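Local coordinates for De novo protein based on the inhibitor Amoebiasin-1 (PDB 5SWK) that probably inhibits cysteine proteases, as a designed variant of an amoebic inhibitor of the chagasin family, at residues M4-D9 and E21-I26; I26-P31 and G64-I69; G44-V49 and T72-G77. All coordinates share one frame; numbering follows the deposited sequence.

In the fold
The three contacts belong to one mixed sheet with the strand order 5-6, 22-29, 65-73, 45-53. Contact 1 joins the first pair, contact 2 the middle pair and contact 3 the last pair. The centre of contact 1 is about 12 Å from that of contact 2 and about 13 Å from that of contact 3. The centres of contacts 2 and 3 are about 20 Å apart. Contacts 1 and 2 share Ile26 on strand 22-29. Contacts 2 and 3 share strand 65-73. Contact 1 closes before the others open, whereas the segments of contacts 2 and 3 alternate along the chain. Contact 2 runs into what is probably the protease-binding BC loop, while contacts 1 and 3 touch the second subunit more extensively.

Contact 1 (M4-D9 and E21-I26); sequences MSLTED and ENKEII
Leu6 lies beside Ile25 in a parallel bridge that adds the short strand 5-6 to the edge of strand 22-29. Leu6 N donates to Glu24 O at 2.9 Å, and Ile26 N donates to Leu6 O at 2.9 Å, both nearly along the C=O axis. The Leu6 side chain starts with CB, which is 4.4 Å from Ile25 CG1. CG sits beside the backbone N (chi1 -61°), and its branch CD2 touches Glu24 O at 3.7 Å and Lys23 CE at the same distance. The Leu6 and Lys23 side chains cross at about a right angle. In one of two conformers, Lys23 bends round so that NZ donates to Met4 O at 2.8 Å, from above the carbonyl plane. A water also donates to Met4 O and accepts from Glu24 N, bridging the two backbones. On the other face of the sheet, Ile26 CD1 packs on Ser5 OG at 3.9 Å. A second water donates to both Glu8 OE1 and Ile26 O, while Glu8 OE2 accepts from His28 N. Two backbone bonds, one lysine bond and two bridging waters thus join the segments, so much of the polar linkage at both ends runs through side chains and solvent.

Contact 2 (I26-P31 and G64-I69); sequences ILHGNP and GGKYHI
Leu27 O accepts the shortest polar bond between the segments, from Tyr67 N at 2.7 Å, and Lys66 CA makes a CA-H...O contact with the same oxygen. Leu27 N returns a bond to Tyr67 O. In the next hydrogen-bonded pair, Gly65 N donates to Gly29 O at 2.9 Å almost straight (171°), and Gly29 N donates to Gly65 O. In one of two His28 conformers, Gly65 O also lies over one ring face, 3.0 Å from His28 ND1 but not hydrogen-bonded to it. Because Gly29 lacks a side chain, the edge of the Tyr67 ring comes close, with CE2 4.0 Å from Gly29 CA. Farther out, Tyr67 OH lies 3.3 Å from Pro31 CB. The pairing leads into what is probably the BC loop, beginning at Asn30 and Pro31; in chagasin-family inhibitors such loops enter the protease active-site cleft. On the other face of the sheet, Ile26 CG1 lies over the His68 ring in a CH-pi contact, 4.2 Å from its centroid. Glu24 OE2 is hydrogen-bonded to His68 ND1. Ile26 CG2, anti to its backbone N, packs on Lys66 CD at 3.6 Å. The Lys66 chain bends only at chi4 (48°), and NZ forms a salt bridge with Asp54.

Contact 3 (G44-V49 and T72-G77); sequences GLSNTV and TGTQTG. With SO4 (sulfate ion), chain L.
The beta hairpin of strands 45-53 and 65-73 ends here, at the end away from its turn, where Gly44 meets Thr74 and Gln75. Ser46 and Thr72 form the antiparallel hydrogen-bonded pair: Ser46 N donates to Thr72 O at 3.0 Å, and Thr72 N donates to Ser46 O. Next to them, Leu45 and Gly73 form a non-hydrogen-bonded pair. Leu45 CD2 lies 3.8 Å from Gly73 CA, and the Leu45 side chain also packs on Val107 of the second subunit. Where the strand gives way to the loop, Gly44 O takes two donors. Thr74 N binds it at 3.0 Å from above the carbonyl plane (36° out of it), and Gln75 N adds a weak bond. Thr74 CB is directed toward the 44-49 segment. Thr74 CG2 is anti to the carbonyl carbon and lies 3.6 Å from Ser46 OG, and the same hydroxyl also rests on Thr72 CB. Gln75 NE2 is hydrogen-bonded to Thr74 O of the second subunit. Gly44 N donates at 3.2 Å to O2 of a sulfate ion, probably from the crystallisation liquor, and Gly44 N of the second subunit binds the same ion.

Contact 1 (M4-D9 and E21-I26)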
loop_
_atom_site.group_PDB
_atom_site.type_symbol
_atom_site.label_atom_id
_atom_site.label_comp_id
_atom_site.label_asym_id
_atom_site.label_seq_id
_atom_site.Cartn_x
_atom_site.Cartn_y
_atom_site.Cartn_z
ATOM N N MET D 4 -20.522 -28.197 -0.235
ATOM C CA MET D 4 -19.272 -28.656 0.361
ATOM C C MET D 4 -18.244 -27.527 0.432
ATOM O O MET D 4 -17.834 -27.116 1.516
ATOM C CB MET D 4 -18.706 -29.838 -0.428
ATOM C CG MET D 4 -19.350 -31.172 -0.083
ATOM S SD MET D 4 -18.932 -32.478 -1.254
ATOM C CE MET D 4 -20.134 -33.730 -0.801
ATOM N N SER D 5 -17.833 -27.026 -0.729
ATOM C CA SER D 5 -16.871 -25.931 -0.782
ATOM C C SER D 5 -17.508 -24.691 -1.394
ATOM O O SER D 5 -18.383 -24.794 -2.251
ATOM C CB SER D 5 -15.631 -26.340 -1.580
ATOM O OG SER D 5 -15.981 -26.693 -2.907
ATOM N N LEU D 6 -17.069 -23.520 -0.943
ATOM C CA LEU D 6 -17.589 -22.266 -1.470
ATOM C C LEU D 6 -16.756 -21.821 -2.660
ATOM O O LEU D 6 -15.567 -22.121 -2.740
ATOM C CB LEU D 6 -17.596 -21.172 -0.400
ATOM C CG LEU D 6 -18.435 -21.365 0.866
ATOM C CD1 LEU D 6 -19.728 -22.116 0.578
ATOM C CD2 LEU D 6 -17.635 -22.088 1.918
ATOM N N THR D 7 -17.391 -21.119 -3.592
ATOM C CA THR D 7 -16.698 -20.604 -4.763
ATOM C C THR D 7 -17.117 -19.162 -4.989
ATOM O O THR D 7 -17.758 -18.562 -4.127
ATOM C CB THR D 7 -16.996 -21.437 -6.024
ATOM O OG1 THR D 7 -18.399 -21.408 -6.297
ATOM C CG2 THR D 7 -16.551 -22.880 -5.832
ATOM N N GLU D 8 -16.762 -18.614 -6.148
ATOM C CA GLU D 8 -17.063 -17.219 -6.471
ATOM C C GLU D 8 -18.546 -16.881 -6.294
ATOM O O GLU D 8 -18.899 -15.757 -5.938
ATOM C CB GLU D 8 -16.624 -16.902 -7.903
ATOM C CG GLU D 8 -15.106 -16.822 -8.101
ATOM C CD GLU D 8 -14.442 -18.171 -8.382
ATOM O OE1 GLU D 8 -15.085 -19.230 -8.195
ATOM O OE2 GLU D 8 -13.264 -18.164 -8.802
ATOM N N ASP D 9 -19.412 -17.862 -6.523
ATOM C CA ASP D 9 -20.850 -17.639 -6.435
ATOM C C ASP D 9 -21.334 -17.404 -5.009
ATOM O O ASP D 9 -22.444 -16.915 -4.801
ATOM C CB ASP D 9 -21.607 -18.816 -7.048
ATOM C CG ASP D 9 -21.535 -18.823 -8.561
ATOM O OD1 ASP D 9 -21.090 -17.807 -9.143
ATOM O OD2 ASP D 9 -21.933 -19.837 -9.171
ATOM N N GLU D 21 -14.506 -26.264 13.309
ATOM C CA GLU D 21 -14.799 -26.855 11.999
ATOM C C GLU D 21 -14.032 -26.143 10.882
ATOM O O GLU D 21 -13.873 -24.916 10.906
ATOM C CB GLU D 21 -16.302 -26.806 11.705
ATOM C CG GLU D 21 -16.693 -27.369 10.334
ATOM C CD GLU D 21 -18.151 -27.106 9.972
ATOM O OE1 GLU D 21 -18.858 -26.436 10.758
ATOM O OE2 GLU D 21 -18.594 -27.567 8.897
ATOM N N ASN D 22 -13.555 -26.917 9.910
ATOM C CA ASN D 22 -12.907 -26.364 8.731
ATOM C C ASN D 22 -13.867 -26.274 7.565
ATOM O O ASN D 22 -14.750 -27.108 7.415
ATOM C CB ASN D 22 -11.702 -27.215 8.306
ATOM C CG ASN D 22 -10.720 -27.435 9.427
ATOM O OD1 ASN D 22 -10.433 -26.528 10.210
ATOM N ND2 ASN D 22 -10.196 -28.651 9.514
ATOM N N LYS D 23 -13.707 -25.245 6.747
ATOM C CA LYS D 23 -14.439 -25.143 5.494
ATOM C C LYS D 23 -13.483 -24.632 4.440
ATOM O O LYS D 23 -12.466 -24.020 4.762
ATOM C CB LYS D 23 -15.655 -24.220 5.624
ATOM C CG LYS D 23 -16.854 -24.857 6.313
ATOM C CD LYS D 23 -17.686 -25.694 5.352
ATOM C CE LYS D 23 -18.364 -24.822 4.303
ATOM N NZ LYS D 23 -19.218 -25.609 3.366
ATOM N N GLU D 24 -13.810 -24.883 3.181
ATOM C CA GLU D 24 -12.917 -24.529 2.093
ATOM C C GLU D 24 -13.530 -23.584 1.075
ATOM O O GLU D 24 -14.631 -23.811 0.574
ATOM C CB GLU D 24 -12.442 -25.804 1.393
ATOM C CG GLU D 24 -11.382 -25.574 0.338
ATOM C CD GLU D 24 -10.710 -26.867 -0.086
ATOM O OE1 GLU D 24 -11.430 -27.805 -0.486
ATOM O OE2 GLU D 24 -9.466 -26.948 -0.002
ATOM N N ILE D 25 -12.796 -22.513 0.782
ATOM C CA ILE D 25 -13.133 -21.598 -0.299
ATOM C C ILE D 25 -12.182 -21.866 -1.458
ATOM O O ILE D 25 -10.977 -21.989 -1.252
ATOM C CB ILE D 25 -13.012 -20.129 0.141
ATOM C CG1 ILE D 25 -13.799 -19.879 1.433
ATOM C CG2 ILE D 25 -13.458 -19.194 -0.971
ATOM C CD1 ILE D 25 -13.481 -18.527 2.061
ATOM N N ILE D 26 -12.715 -21.984 -2.668
ATOM C CA ILE D 26 -11.872 -22.218 -3.824
ATOM C C ILE D 26 -12.140 -21.154 -4.877
ATOM O O ILE D 26 -13.275 -20.970 -5.312
ATOM C CB ILE D 26 -12.098 -23.620 -4.425
ATOM C CG1 ILE D 26 -11.938 -24.698 -3.349
ATOM C CG2 ILE D 26 -11.134 -23.858 -5.575
ATOM C CD1 ILE D 26 -12.203 -26.117 -3.835
HETATM O O HOH W 1 -15.424 -27.295 2.671
HETATM O O HOH W 2 -13.586 -21.573 -8.040
#

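Contact 2 (I26-P31 and G64-I69)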
loop_
_atom_site.group_PDB
_atom_site.type_symbol
_atom_site.label_atom_id
_atom_site.label_comp_id
_atom_site.label_asym_id
_atom_site.label_seq_id
_atom_site.Cartn_x
_atom_site.Cartn_y
_atom_site.Cartn_z
ATOM N N ILE D 26 -12.715 -21.984 -2.668
ATOM C CA ILE D 26 -11.872 -22.218 -3.824
ATOM C C ILE D 26 -12.140 -21.154 -4.877
ATOM O O ILE D 26 -13.275 -20.970 -5.312
ATOM C CB ILE D 26 -12.098 -23.620 -4.425
ATOM C CG1 ILE D 26 -11.938 -24.698 -3.349
ATOM C CG2 ILE D 26 -11.134 -23.858 -5.575
ATOM C CD1 ILE D 26 -12.203 -26.117 -3.835
ATOM N N LEU D 27 -11.089 -20.448 -5.282
ATOM C CA LEU D 27 -11.234 -19.363 -6.245
ATOM C C LEU D 27 -10.209 -19.500 -7.347
ATOM O O LEU D 27 -9.044 -19.787 -7.077
ATOM C CB LEU D 27 -11.079 -18.007 -5.555
ATOM C CG LEU D 27 -11.986 -17.736 -4.353
ATOM C CD1 LEU D 27 -11.474 -16.535 -3.591
ATOM C CD2 LEU D 27 -13.409 -17.500 -4.811
ATOM N N HIS D 28 -10.624 -19.315 -8.596
ATOM C CA HIS D 28 -9.665 -19.405 -9.686
ATOM C C HIS D 28 -8.761 -18.182 -9.665
ATOM O O HIS D 28 -9.186 -17.083 -9.313
ATOM C CB HIS D 28 -10.353 -19.534 -11.048
ATOM C CG HIS D 28 -9.405 -19.837 -12.170
ATOM N ND1 HIS D 28 -9.065 -21.124 -12.531
ATOM C CD2 HIS D 28 -8.708 -19.020 -12.996
ATOM C CE1 HIS D 28 -8.208 -21.086 -13.536
ATOM N NE2 HIS D 28 -7.976 -19.821 -13.838
ATOM N N GLY D 29 -7.508 -18.399 -10.040
ATOM C CA GLY D 29 -6.488 -17.371 -10.042
ATOM C C GLY D 29 -5.415 -17.743 -11.049
ATOM O O GLY D 29 -5.291 -18.913 -11.440
ATOM N N ASN D 30 -4.660 -16.744 -11.491
ATOM C CA ASN D 30 -3.546 -16.975 -12.398
ATOM C C ASN D 30 -2.306 -16.204 -11.970
ATOM O O ASN D 30 -2.061 -15.095 -12.452
ATOM C CB ASN D 30 -3.912 -16.589 -13.825
ATOM C CG ASN D 30 -2.928 -17.147 -14.830
ATOM O OD1 ASN D 30 -1.882 -17.690 -14.451
ATOM N ND2 ASN D 30 -3.250 -17.026 -16.109
ATOM N N PRO D 31 -1.519 -16.789 -11.063
ATOM C CA PRO D 31 -0.353 -16.114 -10.486
ATOM C C PRO D 31 0.792 -15.835 -11.471
ATOM O O PRO D 31 1.739 -15.151 -11.080
ATOM C CB PRO D 31 0.098 -17.082 -9.388
ATOM C CG PRO D 31 -0.451 -18.407 -9.795
ATOM C CD PRO D 31 -1.762 -18.099 -10.439
ATOM N N GLY D 64 -3.588 -21.147 -15.431
ATOM C CA GLY D 64 -3.676 -20.848 -14.018
ATOM C C GLY D 64 -4.087 -22.026 -13.160
ATOM O O GLY D 64 -3.780 -23.182 -13.450
ATOM N N GLY D 65 -4.781 -21.727 -12.074
ATOM C CA GLY D 65 -5.152 -22.755 -11.133
ATOM C C GLY D 65 -6.146 -22.212 -10.140
ATOM O O GLY D 65 -6.896 -21.289 -10.442
ATOM N N LYS D 66 -6.156 -22.792 -8.950
ATOM C CA LYS D 66 -7.136 -22.421 -7.952
ATOM C C LYS D 66 -6.488 -22.174 -6.608
ATOM O O LYS D 66 -5.592 -22.898 -6.192
ATOM C CB LYS D 66 -8.213 -23.507 -7.839
ATOM C CG LYS D 66 -8.966 -23.705 -9.141
ATOM C CD LYS D 66 -10.220 -24.532 -8.991
ATOM C CE LYS D 66 -10.908 -24.662 -10.342
ATOM N NZ LYS D 66 -9.925 -25.044 -11.402
ATOM N N TYR D 67 -6.946 -21.130 -5.935
ATOM C CA TYR D 67 -6.522 -20.873 -4.574
ATOM C C TYR D 67 -7.493 -21.555 -3.636
ATOM O O TYR D 67 -8.709 -21.411 -3.769
ATOM C CB TYR D 67 -6.439 -19.364 -4.303
ATOM C CG TYR D 67 -5.210 -18.763 -4.935
ATOM C CD1 TYR D 67 -4.042 -18.586 -4.202
ATOM C CD2 TYR D 67 -5.203 -18.411 -6.277
ATOM C CE1 TYR D 67 -2.906 -18.052 -4.787
ATOM C CE2 TYR D 67 -4.080 -17.886 -6.870
ATOM C CZ TYR D 67 -2.934 -17.704 -6.122
ATOM O OH TYR D 67 -1.818 -17.171 -6.724
ATOM N N HIS D 68 -6.943 -22.335 -2.720
ATOM C CA HIS D 68 -7.719 -22.997 -1.696
ATOM C C HIS D 68 -7.524 -22.239 -0.403
ATOM O O HIS D 68 -6.425 -22.214 0.153
ATOM C CB HIS D 68 -7.292 -24.459 -1.533
ATOM C CG HIS D 68 -7.630 -25.327 -2.707
ATOM N ND1 HIS D 68 -8.328 -26.511 -2.581
ATOM C CD2 HIS D 68 -7.348 -25.195 -4.025
ATOM C CE1 HIS D 68 -8.464 -27.066 -3.773
ATOM N NE2 HIS D 68 -7.881 -26.288 -4.667
ATOM N N ILE D 69 -8.580 -21.590 0.065
ATOM C CA ILE D 69 -8.504 -20.898 1.334
ATOM C C ILE D 69 -9.301 -21.683 2.363
ATOM O O ILE D 69 -10.526 -21.701 2.346
ATOM C CB ILE D 69 -9.014 -19.453 1.245
ATOM C CG1 ILE D 69 -8.256 -18.680 0.155
ATOM C CG2 ILE D 69 -8.834 -18.754 2.589
ATOM C CD1 ILE D 69 -8.924 -18.679 -1.208
#

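Contact 3 (G44-V49 and T72-G77)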
loop_
_atom_site.group_PDB
_atom_site.type_symbol
_atom_site.label_atom_id
_atom_site.label_comp_id
_atom_site.label_asym_id
_atom_site.label_seq_id
_atom_site.Cartn_x
_atom_site.Cartn_y
_atom_site.Cartn_z
ATOM N N GLY D 44 -12.650 -13.930 13.850
ATOM C CA GLY D 44 -13.286 -15.139 14.341
ATOM C C GLY D 44 -12.815 -16.401 13.639
ATOM O O GLY D 44 -13.372 -17.479 13.852
ATOM N N LEU D 45 -11.778 -16.275 12.816
ATOM C CA LEU D 45 -11.309 -17.394 12.001
ATOM C C LEU D 45 -9.790 -17.488 11.931
ATOM O O LEU D 45 -9.095 -16.483 12.044
ATOM C CB LEU D 45 -11.852 -17.270 10.576
ATOM C CG LEU D 45 -13.352 -17.086 10.350
ATOM C CD1 LEU D 45 -13.603 -16.687 8.906
ATOM C CD2 LEU D 45 -14.112 -18.357 10.700
ATOM N N SER D 46 -9.276 -18.699 11.740
ATOM C CA SER D 46 -7.904 -18.863 11.274
ATOM C C SER D 46 -7.967 -19.358 9.834
ATOM O O SER D 46 -9.015 -19.811 9.371
ATOM C CB SER D 46 -7.116 -19.828 12.159
ATOM O OG SER D 46 -7.590 -21.156 12.027
ATOM N N ASN D 47 -6.865 -19.263 9.107
ATOM C CA ASN D 47 -6.905 -19.668 7.715
ATOM C C ASN D 47 -5.561 -20.114 7.173
ATOM O O ASN D 47 -4.516 -19.825 7.751
ATOM C CB ASN D 47 -7.434 -18.526 6.848
ATOM C CG ASN D 47 -6.396 -17.451 6.615
ATOM O OD1 ASN D 47 -5.587 -17.545 5.693
ATOM N ND2 ASN D 47 -6.403 -16.431 7.459
ATOM N N THR D 48 -5.612 -20.833 6.058
ATOM C CA THR D 48 -4.437 -21.100 5.242
ATOM C C THR D 48 -4.810 -20.864 3.789
ATOM O O THR D 48 -5.953 -21.110 3.386
ATOM C CB THR D 48 -3.918 -22.535 5.401
ATOM O OG1 THR D 48 -4.964 -23.447 5.053
ATOM C CG2 THR D 48 -3.457 -22.801 6.831
ATOM N N VAL D 49 -3.854 -20.373 3.012
ATOM C CA VAL D 49 -4.052 -20.176 1.586
ATOM C C VAL D 49 -3.020 -20.992 0.810
ATOM O O VAL D 49 -1.832 -20.945 1.115
ATOM C CB VAL D 49 -3.947 -18.698 1.198
ATOM C CG1 VAL D 49 -4.169 -18.535 -0.284
ATOM C CG2 VAL D 49 -4.973 -17.874 1.977
ATOM N N THR D 72 -11.073 -21.944 9.489
ATOM C CA THR D 72 -11.481 -22.680 10.677
ATOM C C THR D 72 -12.089 -21.707 11.679
ATOM O O THR D 72 -11.480 -20.684 11.994
ATOM C CB THR D 72 -10.296 -23.409 11.336
ATOM O OG1 THR D 72 -9.696 -24.297 10.388
ATOM C CG2 THR D 72 -10.766 -24.209 12.545
ATOM N N GLY D 73 -13.292 -22.013 12.158
ATOM C CA GLY D 73 -13.929 -21.192 13.176
ATOM C C GLY D 73 -13.136 -21.278 14.466
ATOM O O GLY D 73 -12.912 -22.372 14.988
ATOM N N THR D 74 -12.695 -20.131 14.974
ATOM C CA THR D 74 -11.816 -20.111 16.141
ATOM C C THR D 74 -12.424 -19.351 17.320
ATOM O O THR D 74 -12.075 -19.606 18.469
ATOM C CB THR D 74 -10.450 -19.497 15.798
ATOM O OG1 THR D 74 -10.642 -18.201 15.215
ATOM C CG2 THR D 74 -9.710 -20.390 14.808
ATOM N N GLN D 75 -13.331 -18.422 17.044
ATOM C CA GLN D 75 -14.110 -17.810 18.120
ATOM C C GLN D 75 -15.587 -17.732 17.756
ATOM O O GLN D 75 -15.950 -17.310 16.656
ATOM C CB GLN D 75 -13.595 -16.410 18.476
ATOM C CG GLN D 75 -14.282 -15.844 19.724
ATOM C CD GLN D 75 -13.772 -14.474 20.154
ATOM O OE1 GLN D 75 -13.511 -13.595 19.328
ATOM N NE2 GLN D 75 -13.637 -14.287 21.461
ATOM N N THR D 76 -16.428 -18.150 18.698
ATOM C CA THR D 76 -17.873 -18.086 18.553
ATOM C C THR D 76 -18.313 -16.639 18.361
ATOM O O THR D 76 -17.796 -15.740 19.022
ATOM C CB THR D 76 -18.575 -18.703 19.784
ATOM O OG1 THR D 76 -18.225 -20.090 19.884
ATOM C CG2 THR D 76 -20.081 -18.576 19.680
ATOM N N GLY D 77 -19.246 -16.415 17.443
ATOM C CA GLY D 77 -19.708 -15.070 17.153
ATOM C C GLY D 77 -19.767 -14.811 15.664
ATOM O O GLY D 77 -19.509 -15.709 14.860
HETATM S S SO4 L . -9.629 -12.330 16.167
HETATM O O1 SO4 L . -9.067 -11.234 16.954
HETATM O O2 SO4 L . -11.042 -12.077 15.903
HETATM O O3 SO4 L . -8.912 -12.422 14.896
HETATM O O4 SO4 L . -9.497 -13.582 16.910
#